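Side-chain contacts in ATP-dependent 6-phosphofructokinase isozyme 2 (Escherichia coli, PDB 3UMO), which catalyses the ATP-dependent phosphorylation of fructose 6-phosphate to fructose 1,6-bisphosphate, the first committing step of glycolysis, as a homodimeric kinase of the PfkB family: residues A[193-198]-A[210-215]; A[197-200]-A[204-207]; A[151-156]-A[176-181]; A[131-136]-A[265-270]; A[43-48]-A[55-60]. All blocks are in the same frame, centred on the assembly; numbering follows the deposited sequence.

Contact 1: residues A[193-198]-A[210-215]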
# COMPACT_ATOMS: atom_id res chain seq x y z
N ALA A 193 0.43 23.43 -16.22
CA ALA A 193 1.80 23.87 -15.99
C ALA A 193 2.25 24.83 -17.09
O ALA A 193 2.96 25.81 -16.83
CB ALA A 193 2.75 22.69 -15.90
N LEU A 194 1.82 24.54 -18.31
CA LEU A 194 2.16 25.36 -19.47
C LEU A 194 1.64 26.80 -19.36
O LEU A 194 2.40 27.75 -19.56
CB LEU A 194 1.64 24.70 -20.75
CG LEU A 194 1.89 25.47 -22.04
CD1 LEU A 194 3.38 25.75 -22.21
CD2 LEU A 194 1.36 24.68 -23.22
N VAL A 195 0.36 26.96 -19.05
CA VAL A 195 -0.21 28.31 -18.89
C VAL A 195 0.04 28.90 -17.49
O VAL A 195 -0.32 30.05 -17.22
CB VAL A 195 -1.72 28.37 -19.19
CG1 VAL A 195 -1.99 28.01 -20.64
CG2 VAL A 195 -2.49 27.46 -18.24
N ASN A 196 0.64 28.09 -16.63
CA ASN A 196 0.98 28.49 -15.26
C ASN A 196 -0.20 28.99 -14.42
O ASN A 196 -0.13 30.05 -13.79
CB ASN A 196 2.12 29.53 -15.25
CG ASN A 196 2.76 29.67 -13.88
OD1 ASN A 196 2.65 28.78 -13.04
ND2 ASN A 196 3.42 30.80 -13.66
N ARG A 197 -1.28 28.22 -14.41
CA ARG A 197 -2.38 28.48 -13.49
C ARG A 197 -3.19 27.22 -13.23
O ARG A 197 -3.23 26.30 -14.06
CB ARG A 197 -3.27 29.63 -13.98
CG ARG A 197 -3.94 29.40 -15.32
CD ARG A 197 -4.91 30.53 -15.66
NE ARG A 197 -5.52 30.34 -16.98
CZ ARG A 197 -4.99 30.79 -18.11
NH1 ARG A 197 -3.84 31.45 -18.09
NH2 ARG A 197 -5.60 30.58 -19.27
N GLU A 198 -3.82 27.17 -12.06
CA GLU A 198 -4.75 26.09 -11.75
C GLU A 198 -5.96 26.22 -12.67
O GLU A 198 -6.45 27.32 -12.90
CB GLU A 198 -5.20 26.14 -10.29
CG GLU A 198 -4.24 25.48 -9.33
CD GLU A 198 -4.08 24.00 -9.61
OE1 GLU A 198 -5.07 23.25 -9.45
OE2 GLU A 198 -2.97 23.58 -10.00
N GLN A 210 -7.45 27.73 -26.17
CA GLN A 210 -7.67 28.77 -27.16
C GLN A 210 -6.60 29.86 -27.06
O GLN A 210 -6.20 30.42 -28.07
CB GLN A 210 -9.07 29.39 -27.02
CG GLN A 210 -9.51 30.17 -28.24
CD GLN A 210 -9.72 29.28 -29.46
OE1 GLN A 210 -10.55 28.37 -29.44
NE2 GLN A 210 -8.96 29.54 -30.52
N GLU A 211 -6.12 30.11 -25.84
CA GLU A 211 -5.08 31.11 -25.59
C GLU A 211 -3.80 30.76 -26.34
O GLU A 211 -3.14 31.63 -26.93
CB GLU A 211 -4.81 31.17 -24.08
CG GLU A 211 -3.99 32.34 -23.59
CD GLU A 211 -3.65 32.22 -22.11
OE1 GLU A 211 -4.53 31.81 -21.32
OE2 GLU A 211 -2.50 32.53 -21.74
N ILE A 212 -3.46 29.47 -26.33
CA ILE A 212 -2.27 28.98 -27.03
C ILE A 212 -2.41 29.11 -28.55
O ILE A 212 -1.45 29.47 -29.24
CB ILE A 212 -1.97 27.52 -26.64
CG1 ILE A 212 -1.67 27.43 -25.15
CG2 ILE A 212 -0.82 26.96 -27.46
CD1 ILE A 212 -1.63 26.01 -24.62
N VAL A 213 -3.59 28.80 -29.06
CA VAL A 213 -3.84 28.93 -30.49
C VAL A 213 -3.81 30.40 -30.89
O VAL A 213 -3.11 30.79 -31.82
CB VAL A 213 -5.18 28.29 -30.90
CG1 VAL A 213 -5.47 28.55 -32.37
CG2 VAL A 213 -5.15 26.80 -30.61
N ASN A 214 -4.56 31.22 -30.16
CA ASN A 214 -4.62 32.66 -30.42
C ASN A 214 -3.25 33.35 -30.37
O ASN A 214 -2.99 34.28 -31.14
CB ASN A 214 -5.59 33.35 -29.46
CG ASN A 214 -7.04 33.00 -29.74
OD1 ASN A 214 -7.37 32.46 -30.79
ND2 ASN A 214 -7.92 33.32 -28.79
N SER A 215 -2.38 32.89 -29.48
CA SER A 215 -1.06 33.50 -29.32
C SER A 215 -0.11 33.13 -30.47
O SER A 215 0.95 33.73 -30.62
CB SER A 215 -0.43 33.11 -27.99
OG SER A 215 -0.09 31.73 -27.97

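Contact 2: residues A[197-200]-A[204-207]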
# COMPACT_ATOMS: atom_id res chain seq x y z
N ARG A 197 -1.28 28.22 -14.41
CA ARG A 197 -2.38 28.48 -13.49
C ARG A 197 -3.19 27.22 -13.23
O ARG A 197 -3.23 26.30 -14.06
CB ARG A 197 -3.27 29.63 -13.98
CG ARG A 197 -3.94 29.40 -15.32
CD ARG A 197 -4.91 30.53 -15.66
NE ARG A 197 -5.52 30.34 -16.98
CZ ARG A 197 -4.99 30.79 -18.11
NH1 ARG A 197 -3.84 31.45 -18.09
NH2 ARG A 197 -5.60 30.58 -19.27
N GLU A 198 -3.82 27.17 -12.06
CA GLU A 198 -4.75 26.09 -11.75
C GLU A 198 -5.96 26.22 -12.67
O GLU A 198 -6.45 27.32 -12.90
CB GLU A 198 -5.20 26.14 -10.29
CG GLU A 198 -4.24 25.48 -9.33
CD GLU A 198 -4.08 24.00 -9.61
OE1 GLU A 198 -5.07 23.25 -9.45
OE2 GLU A 198 -2.97 23.58 -10.00
N LEU A 199 -6.43 25.10 -13.21
CA LEU A 199 -7.59 25.12 -14.09
C LEU A 199 -8.77 24.52 -13.34
O LEU A 199 -9.10 23.35 -13.51
CB LEU A 199 -7.30 24.35 -15.38
CG LEU A 199 -6.07 24.81 -16.16
CD1 LEU A 199 -5.76 23.85 -17.30
CD2 LEU A 199 -6.26 26.23 -16.69
N THR A 200 -9.40 25.35 -12.52
CA THR A 200 -10.38 24.88 -11.55
C THR A 200 -11.82 25.16 -11.96
O THR A 200 -12.75 24.65 -11.33
CB THR A 200 -10.15 25.55 -10.18
OG1 THR A 200 -10.21 26.97 -10.34
CG2 THR A 200 -8.79 25.16 -9.62
N ASP A 204 -12.09 26.55 -17.98
CA ASP A 204 -10.66 26.89 -17.92
C ASP A 204 -9.80 26.16 -18.95
O ASP A 204 -8.92 26.78 -19.55
CB ASP A 204 -10.09 26.70 -16.51
CG ASP A 204 -10.45 27.83 -15.57
OD1 ASP A 204 -10.16 27.70 -14.36
OD2 ASP A 204 -11.01 28.85 -16.03
N VAL A 205 -10.04 24.87 -19.15
CA VAL A 205 -9.27 24.08 -20.11
C VAL A 205 -9.44 24.62 -21.52
O VAL A 205 -8.46 24.83 -22.23
CB VAL A 205 -9.63 22.58 -20.05
CG1 VAL A 205 -9.11 21.86 -21.29
CG2 VAL A 205 -9.04 21.96 -18.78
N ARG A 206 -10.69 24.86 -21.92
CA ARG A 206 -10.97 25.38 -23.25
C ARG A 206 -10.32 26.75 -23.47
O ARG A 206 -9.68 26.99 -24.50
CB ARG A 206 -12.47 25.50 -23.50
CG ARG A 206 -12.82 25.77 -24.96
CD ARG A 206 -14.09 26.60 -25.09
NE ARG A 206 -13.81 28.02 -24.92
CZ ARG A 206 -14.63 28.87 -24.31
NH1 ARG A 206 -15.77 28.45 -23.79
NH2 ARG A 206 -14.29 30.15 -24.21
N LYS A 207 -10.49 27.64 -22.50
CA LYS A 207 -9.91 28.97 -22.60
C LYS A 207 -8.39 28.92 -22.71
O LYS A 207 -7.80 29.63 -23.52
CB LYS A 207 -10.34 29.83 -21.42
CG LYS A 207 -11.77 30.32 -21.55
CD LYS A 207 -12.25 31.02 -20.29
CE LYS A 207 -13.73 31.38 -20.43
NZ LYS A 207 -14.34 31.80 -19.14
O HOH W 1 -7.85 29.19 -18.36

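Contact 3: residues A[151-156]-A[176-181]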
# COMPACT_ATOMS: atom_id res chain seq x y z
N GLN A 151 16.08 25.55 -30.28
CA GLN A 151 16.87 25.68 -31.50
C GLN A 151 16.58 24.57 -32.49
O GLN A 151 16.55 24.80 -33.70
CB GLN A 151 18.36 25.72 -31.17
CG GLN A 151 18.82 27.03 -30.54
CD GLN A 151 20.19 26.92 -29.90
OE1 GLN A 151 20.97 26.01 -30.21
NE2 GLN A 151 20.49 27.83 -28.98
N LEU A 152 16.38 23.35 -31.98
CA LEU A 152 16.16 22.21 -32.87
C LEU A 152 14.83 22.38 -33.60
O LEU A 152 14.75 22.19 -34.81
CB LEU A 152 16.18 20.89 -32.08
CG LEU A 152 16.01 19.61 -32.90
CD1 LEU A 152 16.91 18.51 -32.36
CD2 LEU A 152 14.57 19.14 -32.89
N ILE A 153 13.80 22.74 -32.85
CA ILE A 153 12.47 22.90 -33.41
C ILE A 153 12.42 24.07 -34.38
O ILE A 153 11.81 23.97 -35.45
CB ILE A 153 11.41 23.02 -32.30
CG1 ILE A 153 11.28 21.67 -31.60
CG2 ILE A 153 10.08 23.46 -32.87
CD1 ILE A 153 10.68 21.76 -30.22
N SER A 154 13.09 25.17 -34.04
CA SER A 154 13.15 26.32 -34.93
C SER A 154 13.85 25.94 -36.23
O SER A 154 13.42 26.33 -37.31
CB SER A 154 13.88 27.49 -34.27
OG SER A 154 13.86 28.63 -35.12
N ALA A 155 14.93 25.17 -36.11
CA ALA A 155 15.70 24.72 -37.26
C ALA A 155 14.86 23.85 -38.18
O ALA A 155 14.89 24.00 -39.40
CB ALA A 155 16.93 23.95 -36.80
N ALA A 156 14.10 22.93 -37.58
CA ALA A 156 13.26 22.02 -38.35
C ALA A 156 12.16 22.76 -39.10
O ALA A 156 11.92 22.50 -40.28
CB ALA A 156 12.68 20.94 -37.43
N LEU A 176 7.45 25.21 -27.34
CA LEU A 176 6.41 26.09 -27.87
C LEU A 176 6.85 27.55 -27.90
O LEU A 176 6.07 28.43 -28.26
CB LEU A 176 5.14 25.97 -27.02
CG LEU A 176 4.14 24.86 -27.33
CD1 LEU A 176 3.51 24.36 -26.05
CD2 LEU A 176 3.07 25.36 -28.29
N ALA A 177 8.09 27.80 -27.50
CA ALA A 177 8.60 29.16 -27.43
C ALA A 177 8.69 29.81 -28.81
O ALA A 177 8.51 31.02 -28.96
CB ALA A 177 9.95 29.20 -26.72
N ILE A 178 8.96 28.99 -29.82
CA ILE A 178 9.16 29.48 -31.18
C ILE A 178 7.84 29.75 -31.88
O ILE A 178 7.77 30.63 -32.75
CB ILE A 178 9.94 28.46 -32.04
CG1 ILE A 178 10.90 27.64 -31.18
CG2 ILE A 178 10.66 29.17 -33.18
CD1 ILE A 178 10.37 26.29 -30.75
N GLY A 179 6.81 28.99 -31.53
CA GLY A 179 5.50 29.15 -32.13
C GLY A 179 5.34 28.40 -33.44
O GLY A 179 6.29 27.80 -33.95
N ASN A 180 4.12 28.45 -33.97
CA ASN A 180 3.77 27.79 -35.23
C ASN A 180 3.90 26.27 -35.18
O ASN A 180 4.09 25.63 -36.22
CB ASN A 180 4.57 28.37 -36.40
CG ASN A 180 4.29 29.84 -36.62
OD1 ASN A 180 3.13 30.27 -36.62
ND2 ASN A 180 5.34 30.63 -36.80
N ILE A 181 3.80 25.71 -33.98
CA ILE A 181 3.78 24.26 -33.82
C ILE A 181 2.51 23.73 -34.46
O ILE A 181 1.43 24.29 -34.26
CB ILE A 181 3.79 23.87 -32.33
CG1 ILE A 181 5.02 24.46 -31.62
CG2 ILE A 181 3.71 22.36 -32.15
CD1 ILE A 181 6.35 24.04 -32.20

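Contact 4: residues A[131-136]-A[265-270]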
# COMPACT_ATOMS: atom_id res chain seq x y z
N GLY A 131 7.85 19.23 -45.62
CA GLY A 131 6.48 18.75 -45.70
C GLY A 131 6.23 17.52 -44.85
O GLY A 131 5.08 17.21 -44.53
N ALA A 132 7.30 16.81 -44.50
CA ALA A 132 7.18 15.65 -43.63
C ALA A 132 6.87 16.07 -42.20
O ALA A 132 7.06 17.22 -41.81
CB ALA A 132 8.44 14.81 -43.67
N ILE A 133 6.40 15.11 -41.41
CA ILE A 133 6.00 15.35 -40.04
C ILE A 133 7.01 14.78 -39.06
O ILE A 133 7.48 13.65 -39.21
CB ILE A 133 4.60 14.76 -39.77
CG1 ILE A 133 3.56 15.50 -40.62
CG2 ILE A 133 4.23 14.85 -38.29
CD1 ILE A 133 2.20 14.84 -40.62
N LEU A 134 7.37 15.58 -38.06
CA LEU A 134 8.24 15.15 -36.97
C LEU A 134 7.51 15.25 -35.64
O LEU A 134 7.06 16.32 -35.24
CB LEU A 134 9.50 16.00 -36.91
CG LEU A 134 10.40 15.67 -35.71
CD1 LEU A 134 10.93 14.25 -35.86
CD2 LEU A 134 11.53 16.68 -35.58
N VAL A 135 7.40 14.12 -34.95
CA VAL A 135 6.79 14.11 -33.62
C VAL A 135 7.87 14.08 -32.55
O VAL A 135 8.58 13.08 -32.40
CB VAL A 135 5.86 12.89 -33.43
CG1 VAL A 135 5.18 12.96 -32.06
CG2 VAL A 135 4.83 12.82 -34.54
N ILE A 136 7.98 15.17 -31.80
CA ILE A 136 8.92 15.24 -30.68
C ILE A 136 8.15 14.91 -29.41
O ILE A 136 7.31 15.69 -28.96
CB ILE A 136 9.55 16.64 -30.57
CG1 ILE A 136 10.15 17.06 -31.91
CG2 ILE A 136 10.61 16.66 -29.49
CD1 ILE A 136 9.50 18.29 -32.51
N LYS A 265 -3.63 11.09 -38.95
CA LYS A 265 -4.70 11.93 -39.48
C LYS A 265 -4.15 13.25 -40.00
O LYS A 265 -4.62 13.77 -41.02
CB LYS A 265 -5.78 12.19 -38.43
CG LYS A 265 -6.74 11.02 -38.21
CD LYS A 265 -7.37 10.57 -39.52
CE LYS A 265 -8.44 9.52 -39.30
NZ LYS A 265 -9.00 9.02 -40.60
N LEU A 266 -3.16 13.79 -39.30
CA LEU A 266 -2.55 15.06 -39.70
C LEU A 266 -1.85 14.88 -41.06
O LEU A 266 -1.93 15.75 -41.93
CB LEU A 266 -1.56 15.54 -38.63
CG LEU A 266 -1.30 17.04 -38.50
CD1 LEU A 266 -0.11 17.46 -39.33
CD2 LEU A 266 -2.54 17.84 -38.91
N ALA A 267 -1.20 13.74 -41.24
CA ALA A 267 -0.51 13.43 -42.49
C ALA A 267 -1.49 13.28 -43.65
O ALA A 267 -1.13 13.48 -44.81
CB ALA A 267 0.33 12.18 -42.35
N GLU A 268 -2.73 12.92 -43.33
CA GLU A 268 -3.77 12.75 -44.35
C GLU A 268 -4.52 14.06 -44.55
O GLU A 268 -5.50 14.12 -45.29
CB GLU A 268 -4.75 11.65 -43.94
CG GLU A 268 -4.14 10.25 -43.89
CD GLU A 268 -4.99 9.27 -43.10
OE1 GLU A 268 -4.48 8.18 -42.77
OE2 GLU A 268 -6.17 9.58 -42.83
N ASN A 269 -4.04 15.11 -43.88
CA ASN A 269 -4.68 16.42 -43.87
C ASN A 269 -6.16 16.38 -43.48
O ASN A 269 -6.99 17.05 -44.08
CB ASN A 269 -4.49 17.12 -45.22
CG ASN A 269 -4.52 18.63 -45.10
OD1 ASN A 269 -5.56 19.27 -45.31
ND2 ASN A 269 -3.39 19.22 -44.73
N ALA A 270 -6.47 15.59 -42.46
CA ALA A 270 -7.85 15.42 -42.01
C ALA A 270 -8.37 16.64 -41.25
O ALA A 270 -7.60 17.52 -40.85
CB ALA A 270 -7.98 14.17 -41.14

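Contact 5: residues A[43-48]-A[55-60]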
# COMPACT_ATOMS: atom_id res chain seq x y z
N ASN A 43 7.27 5.11 -28.76
CA ASN A 43 5.94 4.52 -28.63
C ASN A 43 4.95 5.08 -29.64
O ASN A 43 4.07 4.37 -30.10
CB ASN A 43 5.43 4.64 -27.19
CG ASN A 43 6.01 3.57 -26.30
OD1 ASN A 43 6.22 2.44 -26.73
ND2 ASN A 43 6.26 3.91 -25.04
N VAL A 44 5.10 6.36 -29.99
CA VAL A 44 4.29 6.94 -31.05
C VAL A 44 4.53 6.18 -32.36
O VAL A 44 3.58 5.84 -33.07
CB VAL A 44 4.59 8.45 -31.24
CG1 VAL A 44 3.93 8.99 -32.51
CG2 VAL A 44 4.11 9.22 -30.03
N ALA A 45 5.80 5.88 -32.64
CA ALA A 45 6.15 5.13 -33.85
C ALA A 45 5.57 3.71 -33.83
O ALA A 45 5.10 3.20 -34.85
CB ALA A 45 7.66 5.09 -34.05
N ARG A 46 5.60 3.08 -32.66
CA ARG A 46 5.04 1.73 -32.52
C ARG A 46 3.52 1.74 -32.71
O ARG A 46 2.96 0.87 -33.38
CB ARG A 46 5.42 1.13 -31.17
CG ARG A 46 6.93 0.93 -31.00
CD ARG A 46 7.27 0.47 -29.58
NE ARG A 46 6.89 -0.91 -29.35
CZ ARG A 46 6.29 -1.35 -28.24
NH1 ARG A 46 6.00 -0.50 -27.27
NH2 ARG A 46 5.98 -2.63 -28.10
N ALA A 47 2.86 2.74 -32.13
CA ALA A 47 1.40 2.88 -32.28
C ALA A 47 1.04 3.09 -33.74
O ALA A 47 0.05 2.53 -34.24
CB ALA A 47 0.88 4.04 -31.43
N ILE A 48 1.84 3.88 -34.43
CA ILE A 48 1.59 4.15 -35.84
C ILE A 48 1.68 2.86 -36.64
O ILE A 48 0.85 2.60 -37.52
CB ILE A 48 2.54 5.24 -36.38
CG1 ILE A 48 2.03 6.61 -35.92
CG2 ILE A 48 2.63 5.16 -37.90
CD1 ILE A 48 3.01 7.77 -36.17
N ALA A 55 6.42 5.00 -39.32
CA ALA A 55 7.13 6.16 -38.80
C ALA A 55 8.54 5.76 -38.39
O ALA A 55 8.74 4.71 -37.78
CB ALA A 55 6.39 6.76 -37.61
N THR A 56 9.51 6.60 -38.73
CA THR A 56 10.90 6.33 -38.38
C THR A 56 11.25 6.97 -37.04
O THR A 56 11.11 8.18 -36.87
CB THR A 56 11.86 6.85 -39.46
OG1 THR A 56 11.58 6.18 -40.70
CG2 THR A 56 13.30 6.57 -39.07
N ALA A 57 11.70 6.15 -36.10
CA ALA A 57 12.06 6.64 -34.77
C ALA A 57 13.52 7.08 -34.70
O ALA A 57 14.43 6.27 -34.89
CB ALA A 57 11.79 5.57 -33.72
N ILE A 58 13.73 8.36 -34.41
CA ILE A 58 15.08 8.90 -34.24
C ILE A 58 15.36 8.99 -32.74
O ILE A 58 14.53 9.52 -32.00
CB ILE A 58 15.21 10.31 -34.86
CG1 ILE A 58 14.77 10.30 -36.32
CG2 ILE A 58 16.64 10.83 -34.72
CD1 ILE A 58 14.65 11.69 -36.94
N PHE A 59 16.50 8.45 -32.30
CA PHE A 59 16.85 8.47 -30.88
C PHE A 59 18.31 8.10 -30.64
O PHE A 59 18.94 7.43 -31.46
CB PHE A 59 15.93 7.52 -30.07
CG PHE A 59 15.99 6.09 -30.51
CD1 PHE A 59 16.87 5.20 -29.92
CD2 PHE A 59 15.13 5.62 -31.51
CE1 PHE A 59 16.93 3.86 -30.33
CE2 PHE A 59 15.17 4.29 -31.92
CZ PHE A 59 16.08 3.41 -31.33
N PRO A 60 18.87 8.56 -29.50
CA PRO A 60 20.21 8.14 -29.10
C PRO A 60 20.14 6.75 -28.46
O PRO A 60 19.21 6.46 -27.71
CB PRO A 60 20.60 9.17 -28.04
CG PRO A 60 19.29 9.59 -27.43
CD PRO A 60 18.29 9.54 -28.56
O HOH W 2 6.48 2.82 -37.45

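Contact 1: residues A[193-198]-A[210-215]
R197 and E211 come from opposite directions and form a salt bridge through a single carboxylate oxygen, which lies at the edge of the guanidinium. NH2 of R197 lies 2.6 Å from OE1 of E211, with an N-H...O angle of 166°, and it reaches that oxygen nearly along the C-O axis. NH1 of R197 adds a weak second bond to the same E211 OE1 at 3.3 Å. Guanidinium and carboxylate planes are only 12° apart, so the two groups lie almost flat with one another, yet the pair is lopsided, because OE2 of E211 stays 4.0 Å from NH1 of R197. One face of the guanidinium is covered by V195, whose CG2 sits over its centre, 4.1 Å above the plane.

Beside this polar pair, L194 and I212 touch tip to tip, CD2 of L194 to CD1 of I212 at 3.6 Å. L194 has its CG anti to the backbone N (chi1 179°), and this brings CD2 to I212. CG1 of V195 grazes the same I212 CD1 at 4.5 Å.

Behind these side chains stands the end of helix 188-195. N196, with positive phi, is the C-prime residue of a Schellman motif in which N of R197 returns to O of S192, and this turn swings R197 round to face E211. L194 also packs on L172 and S173 of helix 169-175, while I212 rests on V221 of strand 221-224. The result is an oily patch on the inner side and an ion pair on the exposed surface, where solvent would be expected to weaken the charge attraction.

Contact 2: residues A[197-200]-A[204-207]
R197 reaches D204 through water 1, which sits between its guanidinium and the first turn of helix 204-214. NH2 of R197 donates to the water at 2.8 Å, and the water in turn donates to the backbone O of D204 at 2.9 Å. The water lies in the guanidinium plane, at its edge. E198 turns its side chain from the helix and contributes little more than its backbone.

L199 carries the apolar half of the contact. Its CB rests against CB of D204 at 3.8 Å, and its CD2 comes within 3.9 Å of the same D204 CB, so the leucine slants across the aspartate's methylene. The branch ending in CD1 crosses V205 at about a right angle and meets CG2 at 4.1 Å. L199 also packs on L191 and S192 of helix 188-195, and V205 on L191, which makes this a three-way meeting of two helices and the loop between them. V205 faces P245 of the second subunit as well.

At T200 the chain passes the carboxylate: OD1 of D204 is 3.1 Å from N of T200. OD1 of D204 accepts a hydrogen bond from N of Q201. CG of D204 lies anti to its own carbonyl carbon (chi1 -78°), which swings the carboxylate back over the loop leading into the helix. A negative group thus lies at the start of helix 204-214, where it would be expected to interact favourably with the helix dipole, while the hydrated R197 bridges loop and helix on the solvent side.

Contact 3: residues A[151-156]-A[176-181]
I178 meets helix 146-158 with both ends of its branched side chain. CD1 lies 3.5 Å from CG2 of I153 and 3.8 Å from CB of that residue, the two isoleucines crossing at a slant. The other branch, CG2 of I178, sits 3.8 Å from CB of S154. The torsions of I178 are away from the usual staggered values, chi1 -31° and chi2 97°. That twist lays CD1 on I153 while CG2 remains on S154, and T150, one turn earlier in the helix, supports the same isoleucine.

Next in the chain, G179 takes positive phi, a conformation in which a side chain would collide with the preceding carbonyl. Its own O accepts a hydrogen bond from NE2 of Q157, tying the loop to the helix. N180 also has positive phi, and its backbone bonds to G216. In the fold, this loop leads from helix 169-175 into the edge strand 183-184 of the parallel sheet, and it packs on the helix that lies in the chain between sheet strands 133-137 and 162-166.

I181 closes the contact just before strand 183-184. Its CD1 comes to 3.8 Å from CG2 of I153, crossing that side chain at about a right angle. With chi1 and chi2 both near -60°, the chain bends back so that its end approaches the helix more closely than its base does. I181 further packs on V165 of strand 162-166 and on Q157.

CG2 of I153 is therefore shared by methyls of I178 and I181, and what joins these three aliphatic side chains is dispersion and hydrophobic burial.

Contact 4: residues A[131-136]-A[265-270]
I133 drives its delta methyl onto the last turn of helix 254-267, touching L266 and A267 together. Starting from CB, the side chain leaves strand 133-137 in the direction of the helix. CG1 lies anti to the carbonyl carbon (chi1 -65°), and the chain then runs on extended (chi2 170°), carrying CD1 out to the helix. CG2 takes the other branch and makes no close approach to 265-270.

CD1 makes all the close contacts of I133 with 265-270. It lies 3.6 Å from CA of A267 and equally near that residue's backbone N, so the methyl rides on the helix backbone itself. CB of A267 stands 3.7 Å away from CD1, and the small alanine allows this close approach.

The strand belongs to the central parallel sheet of the ribokinase-like alpha/beta fold, bonded through its backbone to strands 4-7 and 162-166, and helix 254-267 covers one face of that sheet. D256, probably the catalytic residue, as in relatives, sits near the other end of the same helix. T263, one turn before A267, also packs on I133.

Beside A267, L266 brings its CD1 to 3.7 Å from CD1 of I133. Beyond A267 the helix closes in a Schellman motif at N269, where N of A270 bonds to O of K265 at 3.0 Å.

Contact 5: residues A[43-48]-A[55-60]
Helix 40-50 and strand 55-61 form an alpha-to-beta connection of the Rossmann-like core, and A45 with I48 on the helix meets A55 with A57 on the strand. The segments run nearly antiparallel, 165° between their directions, with axes 7.9 Å apart at the closest point.

The small A45 and A55 are consistent with the close approach of helix and strand here, their CA atoms 5.2 Å apart. CB of A45 is 4.1 Å from CB of A55 and 4.2 Å from CB of A57, two alternate strand residues that direct their methyls to the helix. The same A45 CB approaches O of A55 at 3.9 Å. One turn further on, I48 brings CD1 to 3.8 Å from CB of A55, while its CG2 lies alongside the backbone N of that residue. CG1 of I48 is anti to the carbonyl carbon (chi1 -78°) and the chain is extended beyond it, which puts both branches against A55.

This helix begins at the glycine-rich run G39 to N43 that binds substrate, and the strand bonds through its backbone to strand 4-7 in the same sheet. V44 and I48 also turn to helix 254-267, which packs beside this helix, and N43 touches D256 there.

Water 2 links the two backbones, donating to O of A45 and accepting from N of A55 at 2.9 Å. On the helix, R46 donates through NH1 to OD1 of N43 at 3.0 Å, with the oxygen in the guanidinium plane. NE of R46 makes a salt bridge to E76.

Contacts 4 and 5 are the buried pair, both reaching the central parallel sheet, and they touch through V135 and V44; each relies on small or branched aliphatic groups packed between strand and helix. Contact 3 lies further out, partly buried, and meets contact 4 where I153 packs on I136. Contacts 1 and 2 lie at the surface, share R197 and E198, and both use helix 204-214. Contact 1 also reaches contact 3 through L194 and L176. Across the surface contacts the same arginine joins the segments by an ion pair and a water bridge, while the side-chain contacts between the segments of 3, 4 and 5 are chiefly apolar, although a water also bridges the backbones in contact 5.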